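Local structure of putative prephenate dehydratase (Streptococcus mutans, 4LUB) at residues 193-201 against 255-263; 215-226 against 239-250. The protein probably catalyses the decarboxylating dehydration of prephenate to phenylpyruvate, a step in phenylalanine biosynthesis. All coordinates share one frame; numbering follows the deposited sequence.

Contact 1 (193-201 against 255-263)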
loop_
_atom_site.group_PDB
_atom_site.type_symbol
_atom_site.label_atom_id
_atom_site.label_comp_id
_atom_site.label_asym_id
_atom_site.label_seq_id
_atom_site.Cartn_x
_atom_site.Cartn_y
_atom_site.Cartn_z
ATOM N N LYS B 193 6.316 -17.426 -7.030
ATOM C CA LYS B 193 5.292 -16.392 -7.003
ATOM C C LYS B 193 5.059 -15.754 -8.361
ATOM O O LYS B 193 5.879 -15.871 -9.259
ATOM C CB LYS B 193 5.665 -15.296 -5.989
ATOM C CG LYS B 193 5.386 -15.677 -4.536
ATOM C CD LYS B 193 5.840 -14.588 -3.571
ATOM C CE LYS B 193 5.582 -14.985 -2.122
ATOM N NZ LYS B 193 5.992 -13.927 -1.148
ATOM N N ILE B 194 3.932 -15.062 -8.483
ATOM C CA ILE B 194 3.651 -14.235 -9.642
ATOM C C ILE B 194 3.147 -12.914 -9.088
ATOM O O ILE B 194 2.349 -12.890 -8.151
ATOM C CB ILE B 194 2.608 -14.877 -10.610
ATOM C CG1 ILE B 194 2.220 -13.895 -11.709
ATOM C CG2 ILE B 194 1.349 -15.336 -9.863
ATOM C CD1 ILE B 194 1.512 -14.548 -12.891
ATOM N N SER B 195 3.641 -11.815 -9.644
ATOM C CA SER B 195 3.192 -10.489 -9.232
ATOM C C SER B 195 2.454 -9.808 -10.364
ATOM O O SER B 195 2.902 -9.818 -11.511
ATOM C CB SER B 195 4.366 -9.622 -8.776
ATOM O OG SER B 195 4.984 -10.173 -7.629
ATOM N N LEU B 196 1.316 -9.217 -10.033
ATOM C CA LEU B 196 0.469 -8.602 -11.030
ATOM C C LEU B 196 0.202 -7.157 -10.656
ATOM O O LEU B 196 0.142 -6.814 -9.470
ATOM C CB LEU B 196 -0.866 -9.345 -11.147
ATOM C CG LEU B 196 -0.882 -10.787 -11.662
ATOM C CD1 LEU B 196 -2.258 -11.416 -11.406
ATOM C CD2 LEU B 196 -0.459 -10.936 -13.113
ATOM N N ALA B 197 0.077 -6.300 -11.660
ATOM C CA ALA B 197 -0.510 -4.992 -11.434
ATOM C C ALA B 197 -1.895 -4.961 -12.082
ATOM O O ALA B 197 -2.013 -5.106 -13.298
ATOM C CB ALA B 197 0.389 -3.888 -11.990
ATOM N N LEU B 198 -2.939 -4.803 -11.272
ATOM C CA LEU B 198 -4.312 -4.798 -11.782
ATOM C C LEU B 198 -4.900 -3.402 -11.782
ATOM O O LEU B 198 -4.680 -2.624 -10.851
ATOM C CB LEU B 198 -5.248 -5.698 -10.967
ATOM C CG LEU B 198 -4.958 -7.144 -10.586
ATOM C CD1 LEU B 198 -5.949 -7.555 -9.520
ATOM C CD2 LEU B 198 -5.103 -8.042 -11.783
ATOM N N THR B 199 -5.655 -3.098 -12.830
ATOM C CA THR B 199 -6.552 -1.951 -12.833
ATOM C C THR B 199 -7.977 -2.465 -13.004
ATOM O O THR B 199 -8.211 -3.467 -13.682
ATOM C CB THR B 199 -6.215 -0.945 -13.931
ATOM O OG1 THR B 199 -6.075 -1.630 -15.182
ATOM C CG2 THR B 199 -4.907 -0.243 -13.605
ATOM N N LEU B 200 -8.928 -1.789 -12.378
ATOM C CA LEU B 200 -10.285 -2.293 -12.341
ATOM C C LEU B 200 -11.161 -1.529 -13.342
ATOM O O LEU B 200 -10.793 -0.440 -13.771
ATOM C CB LEU B 200 -10.817 -2.161 -10.910
ATOM C CG LEU B 200 -9.980 -2.997 -9.927
ATOM C CD1 LEU B 200 -10.207 -2.558 -8.494
ATOM C CD2 LEU B 200 -10.210 -4.491 -10.086
ATOM N N PRO B 201 -12.311 -2.108 -13.730
ATOM C CA PRO B 201 -13.234 -1.407 -14.636
ATOM C C PRO B 201 -13.791 -0.153 -13.974
ATOM O O PRO B 201 -14.240 -0.220 -12.826
ATOM C CB PRO B 201 -14.342 -2.436 -14.894
ATOM C CG PRO B 201 -13.720 -3.748 -14.600
ATOM C CD PRO B 201 -12.721 -3.505 -13.508
ATOM N N LEU B 255 -5.997 -15.926 -14.720
ATOM C CA LEU B 255 -5.768 -14.744 -15.565
ATOM C C LEU B 255 -6.764 -14.620 -16.711
ATOM O O LEU B 255 -7.216 -13.518 -17.022
ATOM C CB LEU B 255 -4.347 -14.742 -16.141
ATOM C CG LEU B 255 -3.217 -14.756 -15.115
ATOM C CD1 LEU B 255 -1.872 -14.921 -15.793
ATOM C CD2 LEU B 255 -3.252 -13.473 -14.289
ATOM N N GLU B 256 -7.063 -15.739 -17.372
ATOM C CA GLU B 256 -8.120 -15.772 -18.385
ATOM C C GLU B 256 -9.466 -15.293 -17.834
ATOM O O GLU B 256 -10.160 -14.510 -18.483
ATOM C CB GLU B 256 -8.263 -17.177 -18.989
ATOM C CG GLU B 256 -7.067 -17.628 -19.817
ATOM C CD GLU B 256 -7.301 -18.957 -20.525
ATOM O OE1 GLU B 256 -8.457 -19.423 -20.573
ATOM O OE2 GLU B 256 -6.319 -19.554 -21.007
ATOM N N GLU B 257 -9.848 -15.769 -16.653
ATOM C CA GLU B 257 -11.083 -15.292 -16.028
ATOM C C GLU B 257 -11.074 -13.779 -15.741
ATOM O O GLU B 257 -12.084 -13.106 -15.943
ATOM C CB GLU B 257 -11.394 -16.068 -14.739
ATOM C CG GLU B 257 -12.823 -15.801 -14.257
ATOM C CD GLU B 257 -13.267 -16.633 -13.064
ATOM O OE1 GLU B 257 -12.516 -17.521 -12.591
ATOM O OE2 GLU B 257 -14.388 -16.367 -12.583
ATOM N N LEU B 258 -9.964 -13.253 -15.234
ATOM C CA LEU B 258 -9.828 -11.801 -15.085
ATOM C C LEU B 258 -10.186 -11.066 -16.376
ATOM O O LEU B 258 -11.022 -10.153 -16.374
ATOM C CB LEU B 258 -8.413 -11.422 -14.647
ATOM C CG LEU B 258 -7.993 -11.819 -13.233
ATOM C CD1 LEU B 258 -6.660 -11.177 -12.881
ATOM C CD2 LEU B 258 -9.047 -11.396 -12.229
ATOM N N THR B 259 -9.534 -11.454 -17.470
ATOM C CA THR B 259 -9.856 -10.936 -18.799
ATOM C C THR B 259 -11.347 -11.032 -19.140
ATOM O O THR B 259 -11.955 -10.049 -19.564
ATOM C CB THR B 259 -9.029 -11.654 -19.884
ATOM O OG1 THR B 259 -7.637 -11.543 -19.556
ATOM C CG2 THR B 259 -9.248 -11.004 -21.244
ATOM N N SER B 260 -11.932 -12.212 -18.955
ATOM C CA SER B 260 -13.356 -12.399 -19.215
ATOM C C SER B 260 -14.245 -11.488 -18.365
ATOM O O SER B 260 -15.356 -11.160 -18.773
ATOM C CB SER B 260 -13.750 -13.868 -18.989
ATOM O OG SER B 260 -14.099 -14.111 -17.632
ATOM N N ILE B 261 -13.755 -11.080 -17.198
ATOM C CA ILE B 261 -14.493 -10.172 -16.315
ATOM C C ILE B 261 -14.274 -8.699 -16.720
ATOM O O ILE B 261 -14.987 -7.798 -16.274
ATOM C CB ILE B 261 -14.092 -10.414 -14.821
ATOM C CG1 ILE B 261 -14.642 -11.755 -14.343
ATOM C CG2 ILE B 261 -14.676 -9.379 -13.886
ATOM C CD1 ILE B 261 -13.999 -12.247 -13.062
ATOM N N GLY B 262 -13.297 -8.457 -17.585
ATOM C CA GLY B 262 -12.938 -7.096 -17.938
ATOM C C GLY B 262 -11.935 -6.436 -17.006
ATOM O O GLY B 262 -11.758 -5.219 -17.045
ATOM N N ILE B 263 -11.283 -7.225 -16.159
ATOM C CA ILE B 263 -10.202 -6.711 -15.321
ATOM C C ILE B 263 -8.879 -6.795 -16.073
ATOM O O ILE B 263 -8.507 -7.859 -16.579
ATOM C CB ILE B 263 -10.091 -7.477 -13.979
ATOM C CG1 ILE B 263 -11.352 -7.262 -13.138
ATOM C CG2 ILE B 263 -8.873 -7.016 -13.187
ATOM C CD1 ILE B 263 -11.631 -8.386 -12.170
#
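The helix 248-261 lies against one face of the ACT-domain sheet, and here its last turns run nearly parallel to strand 193-199, with the two axes 15° apart. Leu196 and Leu255 meet obliquely near the start of the contact: both methyls of Leu196 bear on Leu255 CD2, and its CD1 is 3.7 Å from that atom. Two residues further along the strand, Leu198 and Leu258 cross at about a right angle. With CG of Leu198 beside the backbone N (chi1 -50°), its CD2 is directed at Leu258 and rests 3.7 Å from CD1 of that residue.

Gly262, with positive phi (86°), ends the helix in a Schellman motif, and the chain turns back toward the strand end. Ile263 then fits in with both branches: its CG2 lies 3.6 Å from Thr199 O and touches Leu198 CD2 and Leu200 CD2, while its CG1 is 4.0 Å from Pro201 CD. The Pro201 ring also sets its CG 3.5 Å from Gly262 O. Phe215 of helix 208-216 packs beside Leu196, and Thr214 beside Leu258, so the two helices share this face. With no hydrogen bond between the segments, the helix is held to the strand mainly by aliphatic packing, most of it buried.

Contact 2 (215-226 against 239-250)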
loop_
_atom_site.group_PDB
_atom_site.type_symbol
_atom_site.label_atom_id
_atom_site.label_comp_id
_atom_site.label_asym_id
_atom_site.label_seq_id
_atom_site.Cartn_x
_atom_site.Cartn_y
_atom_site.Cartn_z
ATOM N N PHE B 215 -8.917 -15.840 -7.957
ATOM C CA PHE B 215 -7.821 -16.650 -7.446
ATOM C C PHE B 215 -8.233 -17.469 -6.234
ATOM O O PHE B 215 -7.803 -18.614 -6.067
ATOM C CB PHE B 215 -6.627 -15.762 -7.098
ATOM C CG PHE B 215 -5.952 -15.162 -8.297
ATOM C CD1 PHE B 215 -6.397 -13.967 -8.837
ATOM C CD2 PHE B 215 -4.870 -15.798 -8.886
ATOM C CE1 PHE B 215 -5.775 -13.417 -9.948
ATOM C CE2 PHE B 215 -4.243 -15.252 -9.997
ATOM C CZ PHE B 215 -4.700 -14.062 -10.522
ATOM N N ALA B 216 -9.041 -16.854 -5.374
ATOM C CA ALA B 216 -9.499 -17.494 -4.150
ATOM C C ALA B 216 -10.254 -18.800 -4.376
ATOM O O ALA B 216 -9.933 -19.811 -3.749
ATOM C CB ALA B 216 -10.374 -16.527 -3.351
ATOM N N TRP B 217 -11.249 -18.793 -5.260
ATOM C CA TRP B 217 -12.033 -20.015 -5.462
ATOM C C TRP B 217 -11.162 -21.144 -5.999
ATOM O O TRP B 217 -11.436 -22.305 -5.717
ATOM C CB TRP B 217 -13.284 -19.762 -6.349
ATOM C CG TRP B 217 -13.140 -19.686 -7.877
ATOM C CD1 TRP B 217 -13.181 -18.552 -8.643
ATOM C CD2 TRP B 217 -12.969 -20.781 -8.799
ATOM N NE1 TRP B 217 -13.035 -18.872 -9.981
ATOM C CE2 TRP B 217 -12.897 -20.227 -10.100
ATOM C CE3 TRP B 217 -12.850 -22.166 -8.650
ATOM C CZ2 TRP B 217 -12.730 -21.015 -11.238
ATOM C CZ3 TRP B 217 -12.680 -22.946 -9.792
ATOM C CH2 TRP B 217 -12.620 -22.367 -11.063
ATOM N N ARG B 218 -10.072 -20.811 -6.692
ATOM C CA ARG B 218 -9.166 -21.843 -7.193
ATOM C C ARG B 218 -8.142 -22.254 -6.137
ATOM O O ARG B 218 -7.299 -23.112 -6.388
ATOM C CB ARG B 218 -8.417 -21.366 -8.450
ATOM C CG ARG B 218 -9.300 -20.888 -9.597
ATOM C CD ARG B 218 -8.461 -20.530 -10.822
ATOM N NE ARG B 218 -9.243 -20.592 -12.056
ATOM C CZ ARG B 218 -10.056 -19.633 -12.485
ATOM N NH1 ARG B 218 -10.200 -18.500 -11.802
ATOM N NH2 ARG B 218 -10.721 -19.802 -13.611
ATOM N N GLY B 219 -8.224 -21.652 -4.955
ATOM C CA GLY B 219 -7.247 -21.910 -3.913
ATOM C C GLY B 219 -5.836 -21.394 -4.167
ATOM O O GLY B 219 -4.877 -21.903 -3.586
ATOM N N ILE B 220 -5.695 -20.406 -5.043
ATOM C CA ILE B 220 -4.400 -19.744 -5.238
ATOM C C ILE B 220 -4.262 -18.625 -4.207
ATOM O O ILE B 220 -4.993 -17.636 -4.260
ATOM C CB ILE B 220 -4.249 -19.185 -6.664
ATOM C CG1 ILE B 220 -4.325 -20.327 -7.693
ATOM C CG2 ILE B 220 -2.929 -18.413 -6.817
ATOM C CD1 ILE B 220 -4.728 -19.867 -9.091
ATOM N N ASP B 221 -3.327 -18.781 -3.271
ATOM C CA ASP B 221 -3.209 -17.851 -2.136
ATOM C C ASP B 221 -2.588 -16.508 -2.485
ATOM O O ASP B 221 -1.509 -16.445 -3.064
ATOM C CB ASP B 221 -2.395 -18.471 -0.994
ATOM C CG ASP B 221 -3.099 -19.649 -0.353
ATOM O OD1 ASP B 221 -4.342 -19.640 -0.311
ATOM O OD2 ASP B 221 -2.409 -20.552 0.146
ATOM N N LEU B 222 -3.285 -15.449 -2.092
ATOM C CA LEU B 222 -2.773 -14.087 -2.149
ATOM C C LEU B 222 -1.773 -13.909 -1.015
ATOM O O LEU B 222 -2.074 -14.216 0.140
ATOM C CB LEU B 222 -3.934 -13.090 -2.023
ATOM C CG LEU B 222 -3.856 -11.562 -2.222
ATOM C CD1 LEU B 222 -3.141 -10.868 -1.087
ATOM C CD2 LEU B 222 -3.241 -11.177 -3.547
ATOM N N THR B 223 -0.575 -13.437 -1.345
ATOM C CA THR B 223 0.471 -13.289 -0.337
ATOM C C THR B 223 0.839 -11.829 -0.106
ATOM O O THR B 223 1.547 -11.505 0.844
ATOM C CB THR B 223 1.742 -14.077 -0.721
ATOM O OG1 THR B 223 2.347 -13.488 -1.880
ATOM C CG2 THR B 223 1.401 -15.537 -1.010
ATOM N N LYS B 224 0.353 -10.958 -0.983
ATOM C CA LYS B 224 0.564 -9.522 -0.839
ATOM C C LYS B 224 -0.396 -8.712 -1.692
ATOM O O LYS B 224 -0.704 -9.098 -2.819
ATOM C CB LYS B 224 2.006 -9.171 -1.217
ATOM C CG LYS B 224 2.345 -7.696 -1.120
ATOM C CD LYS B 224 3.671 -7.422 -1.801
ATOM C CE LYS B 224 3.766 -5.984 -2.298
ATOM N NZ LYS B 224 5.176 -5.628 -2.648
ATOM N N ILE B 225 -0.843 -7.585 -1.159
ATOM C CA ILE B 225 -1.588 -6.611 -1.935
ATOM C C ILE B 225 -1.227 -5.201 -1.508
ATOM O O ILE B 225 -1.215 -4.879 -0.323
ATOM C CB ILE B 225 -3.107 -6.795 -1.832
ATOM C CG1 ILE B 225 -3.812 -5.709 -2.650
ATOM C CG2 ILE B 225 -3.556 -6.761 -0.382
ATOM C CD1 ILE B 225 -5.178 -6.102 -3.155
ATOM N N GLU B 226 -0.923 -4.367 -2.486
ATOM C CA GLU B 226 -0.566 -2.992 -2.224
ATOM C C GLU B 226 -1.169 -2.122 -3.305
ATOM O O GLU B 226 -1.106 -2.459 -4.479
ATOM C CB GLU B 226 0.952 -2.838 -2.203
ATOM C CG GLU B 226 1.433 -1.435 -1.878
ATOM C CD GLU B 226 2.009 -1.328 -0.484
ATOM O OE1 GLU B 226 2.997 -2.022 -0.195
ATOM O OE2 GLU B 226 1.474 -0.550 0.322
ATOM N N PHE B 239 -3.315 -1.889 -8.424
ATOM C CA PHE B 239 -3.011 -2.766 -7.304
ATOM C C PHE B 239 -1.886 -3.739 -7.603
ATOM O O PHE B 239 -1.915 -4.444 -8.605
ATOM C CB PHE B 239 -4.282 -3.519 -6.885
ATOM C CG PHE B 239 -5.409 -2.605 -6.508
ATOM C CD1 PHE B 239 -5.514 -2.124 -5.215
ATOM C CD2 PHE B 239 -6.329 -2.187 -7.449
ATOM C CE1 PHE B 239 -6.540 -1.262 -4.861
ATOM C CE2 PHE B 239 -7.356 -1.326 -7.101
ATOM C CZ PHE B 239 -7.459 -0.864 -5.808
ATOM N N ILE B 240 -0.899 -3.769 -6.713
ATOM C CA ILE B 240 0.146 -4.782 -6.757
ATOM C C ILE B 240 -0.286 -5.983 -5.948
ATOM O O ILE B 240 -0.491 -5.894 -4.742
ATOM C CB ILE B 240 1.475 -4.278 -6.192
ATOM C CG1 ILE B 240 1.834 -2.943 -6.827
ATOM C CG2 ILE B 240 2.575 -5.306 -6.436
ATOM C CD1 ILE B 240 1.932 -3.050 -8.330
ATOM N N ILE B 241 -0.450 -7.099 -6.638
ATOM C CA ILE B 241 -0.805 -8.356 -6.008
ATOM C C ILE B 241 0.198 -9.482 -6.281
ATOM O O ILE B 241 0.608 -9.700 -7.420
ATOM C CB ILE B 241 -2.239 -8.753 -6.441
ATOM C CG1 ILE B 241 -3.234 -7.750 -5.883
ATOM C CG2 ILE B 241 -2.638 -10.071 -5.816
ATOM C CD1 ILE B 241 -4.616 -7.867 -6.436
ATOM N N ASP B 242 0.597 -10.180 -5.220
ATOM C CA ASP B 242 1.401 -11.391 -5.354
ATOM C C ASP B 242 0.533 -12.617 -5.074
ATOM O O ASP B 242 -0.301 -12.607 -4.164
ATOM C CB ASP B 242 2.605 -11.414 -4.402
ATOM C CG ASP B 242 3.528 -10.207 -4.547
ATOM O OD1 ASP B 242 3.407 -9.419 -5.516
ATOM O OD2 ASP B 242 4.416 -10.081 -3.685
ATOM N N PHE B 243 0.759 -13.677 -5.843
ATOM C CA PHE B 243 0.106 -14.956 -5.614
ATOM C C PHE B 243 1.147 -16.046 -5.698
ATOM O O PHE B 243 2.138 -15.917 -6.417
ATOM C CB PHE B 243 -0.973 -15.236 -6.668
ATOM C CG PHE B 243 -2.224 -14.429 -6.501
ATOM C CD1 PHE B 243 -3.122 -14.723 -5.493
ATOM C CD2 PHE B 243 -2.520 -13.394 -7.368
ATOM C CE1 PHE B 243 -4.276 -13.989 -5.336
ATOM C CE2 PHE B 243 -3.681 -12.665 -7.210
ATOM C CZ PHE B 243 -4.558 -12.959 -6.195
ATOM N N GLU B 244 0.918 -17.128 -4.971
ATOM C CA GLU B 244 1.745 -18.307 -5.128
ATOM C C GLU B 244 1.607 -18.810 -6.558
ATOM O O GLU B 244 0.512 -18.805 -7.127
ATOM C CB GLU B 244 1.387 -19.375 -4.100
ATOM C CG GLU B 244 2.260 -19.256 -2.853
ATOM C CD GLU B 244 1.799 -20.105 -1.696
ATOM O OE1 GLU B 244 1.044 -21.078 -1.921
ATOM O OE2 GLU B 244 2.199 -19.793 -0.552
ATOM N N ASN B 245 2.731 -19.185 -7.156
ATOM C CA ASN B 245 2.741 -19.636 -8.540
ATOM C C ASN B 245 3.243 -21.071 -8.649
ATOM O O ASN B 245 3.996 -21.409 -9.556
ATOM C CB ASN B 245 3.616 -18.708 -9.388
ATOM C CG ASN B 245 3.388 -18.884 -10.877
ATOM O OD1 ASN B 245 2.259 -19.099 -11.320
ATOM N ND2 ASN B 245 4.467 -18.849 -11.650
ATOM N N HIS B 246 2.817 -21.911 -7.715
ATOM C CA HIS B 246 3.191 -23.323 -7.711
ATOM C C HIS B 246 2.450 -24.091 -8.802
ATOM O O HIS B 246 2.975 -25.042 -9.371
ATOM C CB HIS B 246 2.933 -23.932 -6.332
ATOM C CG HIS B 246 3.845 -23.402 -5.274
ATOM N ND1 HIS B 246 5.203 -23.648 -5.278
ATOM C CD2 HIS B 246 3.605 -22.626 -4.192
ATOM C CE1 HIS B 246 5.757 -23.052 -4.238
ATOM N NE2 HIS B 246 4.810 -22.424 -3.564
ATOM N N ASN B 247 1.224 -23.668 -9.085
ATOM C CA ASN B 247 0.431 -24.303 -10.126
ATOM C C ASN B 247 0.200 -23.303 -11.248
ATOM O O ASN B 247 -0.800 -22.586 -11.268
ATOM C CB ASN B 247 -0.903 -24.796 -9.537
ATOM C CG ASN B 247 -1.658 -25.725 -10.473
ATOM O OD1 ASN B 247 -1.447 -25.723 -11.685
ATOM N ND2 ASN B 247 -2.566 -26.507 -9.908
ATOM N N GLU B 248 1.129 -23.286 -12.198
ATOM C CA GLU B 248 1.151 -22.262 -13.228
ATOM C C GLU B 248 -0.008 -22.382 -14.214
ATOM O O GLU B 248 -0.455 -21.388 -14.769
ATOM C CB GLU B 248 2.485 -22.314 -13.984
ATOM C CG GLU B 248 3.664 -21.762 -13.201
ATOM C CD GLU B 248 4.759 -21.235 -14.109
ATOM O OE1 GLU B 248 5.656 -22.032 -14.466
ATOM O OE2 GLU B 248 4.716 -20.031 -14.460
ATOM N N LYS B 249 -0.544 -23.584 -14.379
ATOM C CA LYS B 249 -1.602 -23.773 -15.360
ATOM C C LYS B 249 -2.943 -23.322 -14.779
ATOM O O LYS B 249 -3.772 -22.757 -15.489
ATOM C CB LYS B 249 -1.675 -25.244 -15.782
ATOM C CG LYS B 249 -2.745 -25.576 -16.808
ATOM C CD LYS B 249 -2.165 -25.531 -18.212
ATOM C CE LYS B 249 -2.955 -26.417 -19.160
ATOM N NZ LYS B 249 -2.834 -27.849 -18.783
ATOM N N LEU B 250 -3.140 -23.545 -13.484
ATOM C CA LEU B 250 -4.294 -22.993 -12.775
ATOM C C LEU B 250 -4.280 -21.463 -12.699
ATOM O O LEU B 250 -5.316 -20.817 -12.866
ATOM C CB LEU B 250 -4.384 -23.605 -11.382
ATOM C CG LEU B 250 -5.750 -23.465 -10.690
ATOM C CD1 LEU B 250 -6.936 -23.915 -11.576
ATOM C CD2 LEU B 250 -5.732 -24.224 -9.365
HETATM O O HOH W 1 -1.776 -21.132 -3.395
HETATM O O HOH W 2 4.326 -11.760 -1.542
HETATM O O HOH W 3 5.315 -7.307 -5.004
#
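The Phe243 ring is sandwiched: Phe215 forms an offset stack on one face, centroids 3.7 Å apart and planes 11° from parallel, and Leu222 approaches with CB 3.4 Å from Phe243 CE1. The outer methyl of Leu222 lies over the opposite face, though its exact place is doubtful. Asp221 O lies at the ring's edge, near its plane. Away from the sheet, the Arg218 guanidinium, whose charge is met by Glu257, has Trp217 CZ2 over one face, while Arg218 CD lies 3.8 Å from Leu250 CD1.

Strands 222-226 and 239-244 are paired antiparallel, as part of the hairpin 222-229/237-244. A beta bulge sets Thr223 and Lys224 together against Asp242: Asp242 O receives Thr223 N at 3.0 Å from above the carbonyl plane, and Asp242 N gives to Lys224 O. On the face carrying Lys224 and Asp242, the extended lysine chain, CG anti to the backbone N (chi1 179°), passes its CD 3.3 Å from Asp242 OD2. Water 3 joins Lys224 NZ to Asp242 OD1, and water 2 joins Thr223 OG1 to OD2. Arg174 and Ser195 also bind this carboxylate, and Glu54 and Ser60 bind the lysine. The buried carboxylate, met by an arginine, a serine hydroxyl and two waters, would probably stay ionised, whereas the opposite face, with Leu222, Ile225, Ile241 and Phe243, is apolar.

Both contacts belong to the ACT domain and are mostly buried. Contact 1 joins a strand to a helix across an apolar layer, while contact 2 pairs neighbouring strands through backbone bonds and continues into the turns beyond them, where exposed residues appear. Strands 189-199 and 237-244 are neighbours in the same sheet, so Leu198 CD1 packs 3.4 Å from Ile241 CD1, and Leu200 meets Phe239. Helix 248-261 contributes its start to contact 2 and its end to contact 1. Two polar links join them too, a salt bridge 2.6 Å long between Arg218 NH1 and Glu257 OE1 and a probable hydrogen bond from strand to strand. Contact 2 alone reaches the second subunit, through Leu222 and Ile225 among others.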